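Local structure of dally-like protein (Drosophila melanogaster, 3ODN) at residues E94-F99 and D120-L125; Y116-L121 and N145-K150; G225-M230 and N250-C255; K237-K242 and H446-Y451. The protein probably acts as a GPI-anchored cell-surface heparan sulfate proteoglycan of the glypican family, linked to Hedgehog signalling, with this chain representing its largely helical core domain. The protein carries 2 engineered substitutions. All coordinates share one frame; numbering follows the deposited sequence.

Contact 1 of 4, residues E94-F99 and D120-L125; sequences ESRTQF and DLFKEL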
# COMPACT_ATOMS: atom_id res chain seq x y z
N GLU A 94 21.96 -2.64 1.50
CA GLU A 94 22.89 -1.69 2.13
C GLU A 94 23.12 -2.12 3.59
O GLU A 94 24.26 -2.20 4.02
CB GLU A 94 22.33 -0.26 2.05
CG GLU A 94 23.36 0.80 1.67
CD GLU A 94 24.26 1.35 2.76
OE1 GLU A 94 25.45 1.63 2.46
OE2 GLU A 94 23.77 1.58 3.89
N SER A 95 22.04 -2.44 4.31
CA SER A 95 22.02 -2.90 5.70
C SER A 95 22.78 -4.23 5.84
O SER A 95 23.59 -4.35 6.76
CB SER A 95 20.58 -3.06 6.18
OG SER A 95 20.45 -3.63 7.47
N ARG A 96 22.57 -5.20 4.93
CA ARG A 96 23.26 -6.47 4.95
C ARG A 96 24.78 -6.28 4.85
O ARG A 96 25.52 -6.85 5.67
CB ARG A 96 22.75 -7.39 3.82
CG ARG A 96 23.35 -8.80 3.84
CD ARG A 96 23.21 -9.48 2.49
NE ARG A 96 22.08 -10.41 2.42
CZ ARG A 96 22.17 -11.72 2.65
NH1 ARG A 96 23.33 -12.26 2.99
NH2 ARG A 96 21.10 -12.49 2.54
N THR A 97 25.25 -5.48 3.85
CA THR A 97 26.66 -5.19 3.59
C THR A 97 27.32 -4.49 4.78
O THR A 97 28.41 -4.87 5.17
CB THR A 97 26.81 -4.37 2.29
OG1 THR A 97 25.97 -4.93 1.28
CG2 THR A 97 28.27 -4.30 1.79
N GLN A 98 26.67 -3.46 5.33
CA GLN A 98 27.11 -2.68 6.48
C GLN A 98 27.13 -3.53 7.75
O GLN A 98 28.00 -3.33 8.59
CB GLN A 98 26.19 -1.46 6.70
CG GLN A 98 26.58 -0.24 5.88
CD GLN A 98 26.40 1.03 6.67
OE1 GLN A 98 25.29 1.38 7.11
NE2 GLN A 98 27.48 1.76 6.86
N PHE A 99 26.15 -4.46 7.90
CA PHE A 99 26.06 -5.36 9.04
C PHE A 99 27.28 -6.28 9.02
O PHE A 99 27.91 -6.46 10.06
CB PHE A 99 24.76 -6.20 9.00
CG PHE A 99 24.52 -7.02 10.26
CD1 PHE A 99 23.55 -6.63 11.18
CD2 PHE A 99 25.26 -8.16 10.52
CE1 PHE A 99 23.35 -7.36 12.34
CE2 PHE A 99 25.07 -8.88 11.69
CZ PHE A 99 24.12 -8.47 12.60
N ASP A 120 21.59 -15.84 7.36
CA ASP A 120 20.29 -16.55 7.31
C ASP A 120 19.16 -15.63 7.77
O ASP A 120 18.03 -15.80 7.32
CB ASP A 120 20.28 -17.81 8.21
CG ASP A 120 21.00 -19.03 7.65
OD1 ASP A 120 21.34 -19.01 6.44
OD2 ASP A 120 21.27 -19.98 8.43
N LEU A 121 19.46 -14.70 8.70
CA LEU A 121 18.49 -13.72 9.18
C LEU A 121 18.16 -12.77 8.04
O LEU A 121 16.99 -12.59 7.74
CB LEU A 121 19.02 -12.95 10.41
CG LEU A 121 17.99 -12.02 11.09
CD1 LEU A 121 16.89 -12.81 11.75
CD2 LEU A 121 18.65 -11.07 12.08
N PHE A 122 19.17 -12.20 7.36
CA PHE A 122 18.92 -11.31 6.22
C PHE A 122 18.14 -11.95 5.07
O PHE A 122 17.40 -11.26 4.39
CB PHE A 122 20.21 -10.63 5.75
CG PHE A 122 20.57 -9.42 6.57
CD1 PHE A 122 21.49 -9.51 7.61
CD2 PHE A 122 19.97 -8.19 6.32
CE1 PHE A 122 21.81 -8.39 8.38
CE2 PHE A 122 20.29 -7.06 7.10
CZ PHE A 122 21.23 -7.16 8.10
N LYS A 123 18.30 -13.26 4.87
CA LYS A 123 17.61 -14.01 3.83
C LYS A 123 16.13 -14.13 4.12
O LYS A 123 15.33 -14.00 3.20
CB LYS A 123 18.25 -15.40 3.65
CG LYS A 123 19.40 -15.37 2.66
CD LYS A 123 20.64 -16.12 3.14
CE LYS A 123 21.82 -15.85 2.23
NZ LYS A 123 22.98 -16.73 2.54
N GLU A 124 15.76 -14.34 5.39
CA GLU A 124 14.38 -14.43 5.86
C GLU A 124 13.64 -13.12 5.66
O GLU A 124 12.48 -13.12 5.24
CB GLU A 124 14.33 -14.85 7.32
CG GLU A 124 14.85 -16.27 7.60
CD GLU A 124 14.05 -17.47 7.12
OE1 GLU A 124 14.20 -18.56 7.72
OE2 GLU A 124 13.30 -17.34 6.12
N LEU A 125 14.32 -12.00 5.95
CA LEU A 125 13.82 -10.64 5.82
C LEU A 125 13.65 -10.32 4.35
O LEU A 125 12.65 -9.74 3.97
CB LEU A 125 14.74 -9.63 6.52
CG LEU A 125 15.09 -9.88 8.00
CD1 LEU A 125 16.25 -8.99 8.44
CD2 LEU A 125 13.88 -9.69 8.91

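Contact 2 of 4, residues Y116-L121 and N145-K150; sequences YVFSDL and NTLYQK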
# COMPACT_ATOMS: atom_id res chain seq x y z
N TYR A 116 26.80 -17.25 9.08
CA TYR A 116 25.60 -17.87 8.52
C TYR A 116 24.33 -17.58 9.33
O TYR A 116 23.26 -17.43 8.74
CB TYR A 116 25.82 -19.39 8.36
CG TYR A 116 25.78 -20.19 9.64
CD1 TYR A 116 26.94 -20.39 10.40
CD2 TYR A 116 24.61 -20.80 10.07
CE1 TYR A 116 26.92 -21.15 11.57
CE2 TYR A 116 24.57 -21.58 11.24
CZ TYR A 116 25.73 -21.75 11.98
OH TYR A 116 25.70 -22.53 13.12
N VAL A 117 24.44 -17.49 10.66
CA VAL A 117 23.35 -17.18 11.58
C VAL A 117 22.80 -15.81 11.21
O VAL A 117 21.59 -15.64 11.07
CB VAL A 117 23.86 -17.23 13.05
CG1 VAL A 117 22.77 -16.87 14.04
CG2 VAL A 117 24.48 -18.59 13.38
N PHE A 118 23.70 -14.84 11.02
CA PHE A 118 23.35 -13.48 10.66
C PHE A 118 22.95 -13.39 9.18
O PHE A 118 22.00 -12.67 8.87
CB PHE A 118 24.50 -12.52 11.00
CG PHE A 118 24.93 -12.58 12.45
CD1 PHE A 118 26.07 -13.28 12.82
CD2 PHE A 118 24.21 -11.92 13.43
CE1 PHE A 118 26.49 -13.30 14.15
CE2 PHE A 118 24.61 -11.95 14.76
CZ PHE A 118 25.75 -12.65 15.12
N SER A 119 23.63 -14.13 8.28
CA SER A 119 23.29 -14.09 6.86
C SER A 119 21.92 -14.77 6.59
O SER A 119 21.15 -14.25 5.80
CB SER A 119 24.45 -14.58 5.98
OG SER A 119 24.39 -15.96 5.63
N ASP A 120 21.59 -15.84 7.36
CA ASP A 120 20.29 -16.55 7.31
C ASP A 120 19.16 -15.63 7.77
O ASP A 120 18.03 -15.80 7.32
CB ASP A 120 20.28 -17.81 8.21
CG ASP A 120 21.00 -19.03 7.65
OD1 ASP A 120 21.34 -19.01 6.44
OD2 ASP A 120 21.27 -19.98 8.43
N LEU A 121 19.46 -14.70 8.70
CA LEU A 121 18.49 -13.72 9.18
C LEU A 121 18.16 -12.77 8.04
O LEU A 121 16.99 -12.59 7.74
CB LEU A 121 19.02 -12.95 10.41
CG LEU A 121 17.99 -12.02 11.09
CD1 LEU A 121 16.89 -12.81 11.75
CD2 LEU A 121 18.65 -11.07 12.08
N ASN A 145 17.74 -16.96 20.07
CA ASN A 145 17.91 -18.21 20.82
C ASN A 145 19.26 -18.89 20.45
O ASN A 145 20.01 -19.35 21.32
CB ASN A 145 16.73 -19.16 20.60
CG ASN A 145 16.77 -20.35 21.54
OD1 ASN A 145 16.27 -20.29 22.68
ND2 ASN A 145 17.42 -21.42 21.09
N THR A 146 19.55 -18.93 19.13
CA THR A 146 20.76 -19.49 18.52
C THR A 146 21.96 -18.62 18.93
O THR A 146 23.01 -19.16 19.28
CB THR A 146 20.59 -19.55 16.98
OG1 THR A 146 19.42 -20.32 16.64
CG2 THR A 146 21.83 -20.11 16.25
N LEU A 147 21.79 -17.29 18.90
CA LEU A 147 22.82 -16.32 19.25
C LEU A 147 23.25 -16.49 20.71
O LEU A 147 24.44 -16.52 20.99
CB LEU A 147 22.32 -14.90 18.94
CG LEU A 147 23.25 -13.71 19.18
CD1 LEU A 147 24.47 -13.77 18.29
CD2 LEU A 147 22.51 -12.43 18.97
N TYR A 148 22.28 -16.67 21.62
CA TYR A 148 22.51 -16.90 23.05
C TYR A 148 23.26 -18.21 23.35
O TYR A 148 24.14 -18.23 24.22
CB TYR A 148 21.16 -16.86 23.79
CG TYR A 148 21.13 -17.44 25.19
CD1 TYR A 148 21.92 -16.90 26.21
CD2 TYR A 148 20.27 -18.48 25.52
CE1 TYR A 148 21.87 -17.41 27.50
CE2 TYR A 148 20.19 -18.97 26.82
CZ TYR A 148 21.00 -18.45 27.80
OH TYR A 148 20.94 -18.95 29.09
N GLN A 149 22.88 -19.31 22.67
CA GLN A 149 23.48 -20.63 22.88
C GLN A 149 24.93 -20.64 22.45
O GLN A 149 25.78 -21.10 23.22
CB GLN A 149 22.67 -21.74 22.19
CG GLN A 149 21.61 -22.36 23.11
CD GLN A 149 20.88 -23.46 22.40
OE1 GLN A 149 21.38 -24.57 22.23
NE2 GLN A 149 19.68 -23.17 21.94
N LYS A 150 25.20 -20.04 21.26
CA LYS A 150 26.54 -19.88 20.69
C LYS A 150 27.41 -19.05 21.63
O LYS A 150 28.54 -19.43 21.92
CB LYS A 150 26.48 -19.17 19.32
CG LYS A 150 25.83 -19.95 18.20
CD LYS A 150 26.62 -21.16 17.73
CE LYS A 150 26.07 -21.65 16.41
NZ LYS A 150 26.30 -20.66 15.32

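Contact 3 of 4, residues G225-M230 and N250-C255; sequences GALTKM and NVIKGC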
# COMPACT_ATOMS: atom_id res chain seq x y z
N GLY A 225 -28.70 6.41 -24.80
CA GLY A 225 -29.88 7.26 -24.95
C GLY A 225 -29.72 8.59 -24.26
O GLY A 225 -29.96 9.65 -24.87
N ALA A 226 -29.30 8.57 -22.98
CA ALA A 226 -29.14 9.81 -22.23
C ALA A 226 -27.92 10.65 -22.68
O ALA A 226 -28.00 11.89 -22.66
CB ALA A 226 -29.10 9.53 -20.75
N LEU A 227 -26.82 9.98 -23.15
CA LEU A 227 -25.60 10.65 -23.61
C LEU A 227 -25.76 11.48 -24.91
O LEU A 227 -25.34 12.64 -24.95
CB LEU A 227 -24.41 9.67 -23.68
CG LEU A 227 -23.00 10.26 -23.70
CD1 LEU A 227 -22.67 10.95 -22.41
CD2 LEU A 227 -22.00 9.19 -23.93
N THR A 228 -26.40 10.91 -25.95
CA THR A 228 -26.64 11.61 -27.22
C THR A 228 -27.64 12.74 -27.05
O THR A 228 -27.47 13.80 -27.65
CB THR A 228 -27.15 10.66 -28.30
OG1 THR A 228 -28.47 10.26 -27.97
CG2 THR A 228 -26.28 9.44 -28.46
N LYS A 229 -28.71 12.49 -26.25
CA LYS A 229 -29.78 13.46 -25.96
C LYS A 229 -29.20 14.68 -25.23
O LYS A 229 -29.72 15.79 -25.39
CB LYS A 229 -30.90 12.79 -25.15
CG LYS A 229 -32.21 13.54 -25.15
CD LYS A 229 -33.12 13.08 -24.01
CE LYS A 229 -33.33 14.19 -23.01
NZ LYS A 229 -34.31 13.81 -21.96
N MET A 230 -28.11 14.49 -24.49
CA MET A 230 -27.42 15.55 -23.76
C MET A 230 -26.44 16.32 -24.66
O MET A 230 -26.41 17.55 -24.63
CB MET A 230 -26.75 14.98 -22.50
CG MET A 230 -25.98 16.00 -21.64
SD MET A 230 -24.24 16.28 -22.09
CE MET A 230 -23.57 14.56 -21.91
N ASN A 250 -25.21 14.69 -14.20
CA ASN A 250 -26.22 13.66 -13.90
C ASN A 250 -26.21 12.57 -14.94
O ASN A 250 -26.27 11.39 -14.56
CB ASN A 250 -27.63 14.25 -13.75
CG ASN A 250 -28.00 14.65 -12.33
OD1 ASN A 250 -27.28 14.40 -11.36
ND2 ASN A 250 -29.16 15.27 -12.19
N VAL A 251 -26.08 12.93 -16.23
CA VAL A 251 -26.01 11.98 -17.35
C VAL A 251 -24.77 11.13 -17.19
O VAL A 251 -24.88 9.90 -17.13
CB VAL A 251 -26.12 12.67 -18.75
CG1 VAL A 251 -25.63 11.77 -19.89
CG2 VAL A 251 -27.53 13.17 -19.01
N ILE A 252 -23.59 11.77 -17.05
CA ILE A 252 -22.31 11.06 -16.91
C ILE A 252 -22.20 10.19 -15.64
O ILE A 252 -21.65 9.10 -15.72
CB ILE A 252 -21.07 11.93 -17.29
CG1 ILE A 252 -21.22 12.41 -18.76
CG2 ILE A 252 -19.76 11.13 -17.16
CD1 ILE A 252 -20.48 13.58 -19.12
N LYS A 253 -22.84 10.62 -14.52
CA LYS A 253 -22.93 9.82 -13.28
C LYS A 253 -23.72 8.50 -13.56
O LYS A 253 -23.32 7.43 -13.09
CB LYS A 253 -23.59 10.61 -12.14
CG LYS A 253 -22.70 11.64 -11.47
CD LYS A 253 -23.19 11.98 -10.06
CE LYS A 253 -22.46 13.14 -9.44
NZ LYS A 253 -21.01 12.85 -9.20
N GLY A 254 -24.80 8.60 -14.34
CA GLY A 254 -25.62 7.46 -14.73
C GLY A 254 -24.90 6.49 -15.65
O GLY A 254 -25.12 5.27 -15.56
N CYS A 255 -24.04 7.03 -16.54
CA CYS A 255 -23.20 6.25 -17.47
C CYS A 255 -22.19 5.43 -16.68
O CYS A 255 -22.04 4.23 -16.92
CB CYS A 255 -22.49 7.17 -18.46
SG CYS A 255 -23.57 7.88 -19.73

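Contact 4 of 4, residues K237-K242 and H446-Y451; sequences KGYTEK and HTIDRY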
# COMPACT_ATOMS: atom_id res chain seq x y z
N LYS A 237 -33.28 20.49 -32.19
CA LYS A 237 -34.36 21.44 -32.04
C LYS A 237 -33.93 22.83 -32.58
O LYS A 237 -34.61 23.83 -32.33
CB LYS A 237 -34.81 21.51 -30.57
CG LYS A 237 -35.57 20.29 -30.07
CD LYS A 237 -36.17 20.52 -28.68
CE LYS A 237 -37.61 21.01 -28.72
NZ LYS A 237 -38.24 21.05 -27.37
N GLY A 238 -32.81 22.85 -33.32
CA GLY A 238 -32.26 24.05 -33.93
C GLY A 238 -31.69 25.06 -32.95
O GLY A 238 -32.03 26.25 -33.01
N TYR A 239 -30.84 24.58 -32.04
CA TYR A 239 -30.20 25.36 -30.98
C TYR A 239 -28.65 25.20 -31.02
O TYR A 239 -28.15 24.13 -31.36
CB TYR A 239 -30.72 24.91 -29.60
CG TYR A 239 -32.21 24.99 -29.35
CD1 TYR A 239 -32.84 24.12 -28.46
CD2 TYR A 239 -32.98 26.02 -29.90
CE1 TYR A 239 -34.19 24.25 -28.14
CE2 TYR A 239 -34.34 26.14 -29.61
CZ TYR A 239 -34.94 25.25 -28.74
OH TYR A 239 -36.28 25.36 -28.45
N THR A 240 -27.92 26.28 -30.64
CA THR A 240 -26.44 26.36 -30.67
C THR A 240 -25.86 26.44 -29.26
O THR A 240 -24.64 26.44 -29.09
CB THR A 240 -25.97 27.50 -31.61
OG1 THR A 240 -26.59 28.74 -31.24
CG2 THR A 240 -26.26 27.22 -33.08
N GLU A 241 -26.75 26.47 -28.26
CA GLU A 241 -26.42 26.54 -26.85
C GLU A 241 -25.87 25.23 -26.37
O GLU A 241 -26.43 24.17 -26.69
CB GLU A 241 -27.64 26.93 -26.02
CG GLU A 241 -27.98 28.41 -26.08
CD GLU A 241 -28.65 28.95 -27.34
OE1 GLU A 241 -28.79 28.18 -28.32
OE2 GLU A 241 -29.04 30.13 -27.33
N LYS A 242 -24.79 25.30 -25.57
CA LYS A 242 -24.08 24.18 -24.98
C LYS A 242 -24.92 23.51 -23.87
O LYS A 242 -25.84 24.16 -23.38
CB LYS A 242 -22.69 24.64 -24.47
CG LYS A 242 -21.56 24.12 -25.33
CD LYS A 242 -21.14 25.07 -26.43
CE LYS A 242 -20.00 24.49 -27.24
NZ LYS A 242 -19.78 25.26 -28.49
N HIS A 446 -34.94 19.25 -22.73
CA HIS A 446 -36.25 19.65 -23.24
C HIS A 446 -36.09 20.88 -24.12
O HIS A 446 -36.40 20.80 -25.31
CB HIS A 446 -37.23 19.96 -22.10
CG HIS A 446 -37.44 18.82 -21.16
ND1 HIS A 446 -38.49 17.93 -21.34
CD2 HIS A 446 -36.73 18.45 -20.07
CE1 HIS A 446 -38.38 17.05 -20.36
NE2 HIS A 446 -37.33 17.31 -19.58
N THR A 447 -35.58 22.00 -23.56
CA THR A 447 -35.37 23.27 -24.27
C THR A 447 -34.14 24.03 -23.78
O THR A 447 -33.30 23.48 -23.06
CB THR A 447 -36.59 24.19 -24.10
OG1 THR A 447 -37.44 23.71 -23.05
CG2 THR A 447 -37.34 24.41 -25.39
N ILE A 448 -34.06 25.32 -24.16
CA ILE A 448 -33.04 26.21 -23.67
C ILE A 448 -33.67 26.79 -22.42
O ILE A 448 -34.53 27.65 -22.51
CB ILE A 448 -32.58 27.26 -24.70
CG1 ILE A 448 -31.89 26.58 -25.88
CG2 ILE A 448 -31.64 28.30 -24.05
CD1 ILE A 448 -31.77 27.42 -27.02
N ASP A 449 -33.31 26.21 -21.27
CA ASP A 449 -33.86 26.63 -19.98
C ASP A 449 -33.00 26.10 -18.88
O ASP A 449 -32.06 25.34 -19.14
CB ASP A 449 -35.31 26.08 -19.82
CG ASP A 449 -36.34 27.07 -19.32
OD1 ASP A 449 -35.99 27.95 -18.50
OD2 ASP A 449 -37.53 26.92 -19.69
N ARG A 450 -33.34 26.45 -17.63
CA ARG A 450 -32.65 25.99 -16.44
C ARG A 450 -32.96 24.51 -16.20
O ARG A 450 -34.12 24.10 -16.28
CB ARG A 450 -33.04 26.82 -15.21
CG ARG A 450 -33.11 28.32 -15.48
CD ARG A 450 -33.24 29.15 -14.22
NE ARG A 450 -33.53 30.56 -14.52
CZ ARG A 450 -32.60 31.47 -14.83
NH1 ARG A 450 -31.32 31.13 -14.89
NH2 ARG A 450 -32.95 32.72 -15.09
N TYR A 451 -31.93 23.72 -15.94
CA TYR A 451 -32.05 22.30 -15.65
C TYR A 451 -32.60 22.17 -14.22
O TYR A 451 -31.94 22.57 -13.26
CB TYR A 451 -30.70 21.60 -15.85
CG TYR A 451 -30.73 20.15 -15.47
CD1 TYR A 451 -31.31 19.20 -16.31
CD2 TYR A 451 -30.19 19.71 -14.27
CE1 TYR A 451 -31.36 17.86 -15.96
CE2 TYR A 451 -30.22 18.36 -13.91
CZ TYR A 451 -30.81 17.44 -14.76
OH TYR A 451 -30.87 16.12 -14.41

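Contact 1 of 4, residues E94-F99 and D120-L125
The F122 ring slides beneath the backbone and aliphatic part of R96. R96 CA stands 3.8 Å from the F122 ring centroid, over the face but offset toward its rim, which meets the definition of a CH-pi contact. R96 CG lies anti to its backbone N (chi1 -175°), and the chain runs on past the ring in the opposite direction to F122 until a bend at chi3 turns the guanidinium. One face of the guanidinium then rests over F122 CB, 3.8 Å from R96 NH2. At its edge and in its plane, NH2 approaches K123 CG to 3.3 Å. R96 NH1 and K123 NZ are 4.5 Å apart, a proximity of like charges that would probably be eased by the salt bridge from R96 NH2 to E126.

The far end of F122 is bounded by two other residues. Its edge points at the face of F99 in an offset edge-to-face pair, with centroids 5.3 Å apart, planes at 71° and F122 CE1 3.6 Å from F99 CG. S95 OG also lies at the edge of the F122 ring, in its plane, 3.5 Å from F122 CE2; this hydroxyl has its polar partner in the V290 carbonyl. F99 itself passes the aromatic packing on to F103 and F118.

No hydrogen bond joins the two segments, whose axes run antiparallel at 174°. One phenylalanine inserted between a serine, an arginine stem and a second aromatic ring is the close side-chain packing of an antiparallel helical bundle, here between helix 48-106 and helix 115-131.

Contact 2 of 4, residues Y116-L121 and N145-K150
The one hydrogen bond between the segments runs from K150 NZ to Y116 OH, 2.9 Å long. The two side chains arrive from different helices and meet at an angle rather than end on. Y116 has its CG between the backbone N and the carbonyl carbon (chi1 74°), a rotamer that swings the ring out across the helix axis, toward K150, with V117 CG2 over one of its faces. K150 bends twice, at chi2 and chi4, which brings its ammonium back to the phenol. The same NZ is also bonded to N114 OD1, so two oxygens hold it, and the V117 CG2 methyl meets it tip to tip at 3.4 Å. T146 OG1, on the same helix as K150, is turned to the K142 carbonyl and leaves its methyl to face the neighbouring helix.

Both segments belong to an antiparallel helical hairpin: helix 115-131 and helix 136-155 follow each other in the chain, and their local axes run at 173° with a closest approach of 11.1 Å. V117 and L147 have the nearest CA atoms, 7.7 Å apart.

Between these axes lie mostly apolar contacts. V117 aims both methyls across: CG1 passes T146 CG2 at 4.0 Å, the two side chains sliding past in opposite directions. Farther round the helix, F118 and L147 cross at about a right angle, with F118 CZ 3.6 Å from L147 CD1. The F118 ring meets those of F99, F103 and Y111 as well, and L147 also touches F179, which lies in a loop.

Contact 3 of 4, residues G225-M230 and N250-C255
V251 leads the segment's contacts, pointing at the helix opposite with its two methyls spread over A226, L227 and M230. CG1, anti to the backbone N, lies 3.6 Å from A226 O and 4.0 Å from L227 CD1, while CG2 meets M230 CB at 4.0 Å. M230, bent at chi2 and chi3, curls its terminal methyl back so that CE is also 4.0 Å from V251 CG1. An alanine in place of V251 would probably open a gap between A226, L227 and M230, leaving the M230 methyl freer to turn.

Segments 225-230 and 250-255, on helices 222-231 and 245-255, run antiparallel, their local axes crossing at -156° with closest approach 9.5 Å. This mainly apolar pairing, with no hydrogen bond across it, belongs to a disulfide-rich end of the core domain, consistent with the cysteine-rich lobe of glypicans.

I252 comes next, its CG1 4.2 Å from L227 CD1 and its CD1 4.3 Å from M230 CE; beyond these it touches L62 of helix 48-106 and V426 of helix 422-428. At the last position, C255 SG approaches L227 CD1 to 4.2 Å and is bonded to C223, so the two helices are joined covalently beside that leucine.

Contact 4 of 4, residues K237-K242 and H446-Y451
K237-K242 and H446-Y451 are both irregular, their touching parts running 44° apart, with E241 and I448 the nearest backbone pair at 7.4 Å between CA atoms. This is loop-on-loop packing on the surface of the disulfide-rich end of the helical core, close to the C244-C442 disulfide. Its centre is the Y239 ring. I448 places CD1 over one ring face, 3.5 Å from the centroid, a CH-pi contact; the opposite face carries K237 O, offset toward the rim. At the phenol end, Y239 OH is 3.4 Å from T447 CG2. An alanine in place of Y239 would probably leave the I448 methyl without the face it rests on and open a gap between the two loops.

E241 crosses I448 at about a right angle and brings OE1 to 3.3 Å from I448 CD1. That carboxylate oxygen is held from within its own loop, since T240 N donates to it over 3.1 Å. On the other flank K237, bent at chi3, reaches the backbone carbonyl of H446: NZ and H446 O are 2.8 Å apart, with a C=O...donor angle of 151° and the nitrogen tilted 29° from the carbonyl plane.

Contacts 1 and 2 lie near one end of the elongated core and contacts 3 and 4 near the other, with about 57 to 79 Å between centres across the two groups. Contacts 1 and 2, centres about 12 Å apart, share helix 115-131, including D120 and L121, and join through F99 and F118, so three helices are packed in succession. Contacts 3 and 4, centres about 15 Å apart, interlock along the chain: their segments alternate, and N250 ND2 and Y451 OH, 2.9 Å apart, tie them. Helix 48-106 supplies one segment of contact 1 and touches contact 3, spanning both groups. Contact 4 brings a late part of the chain, 204 residues on, back to the cysteine-rich region.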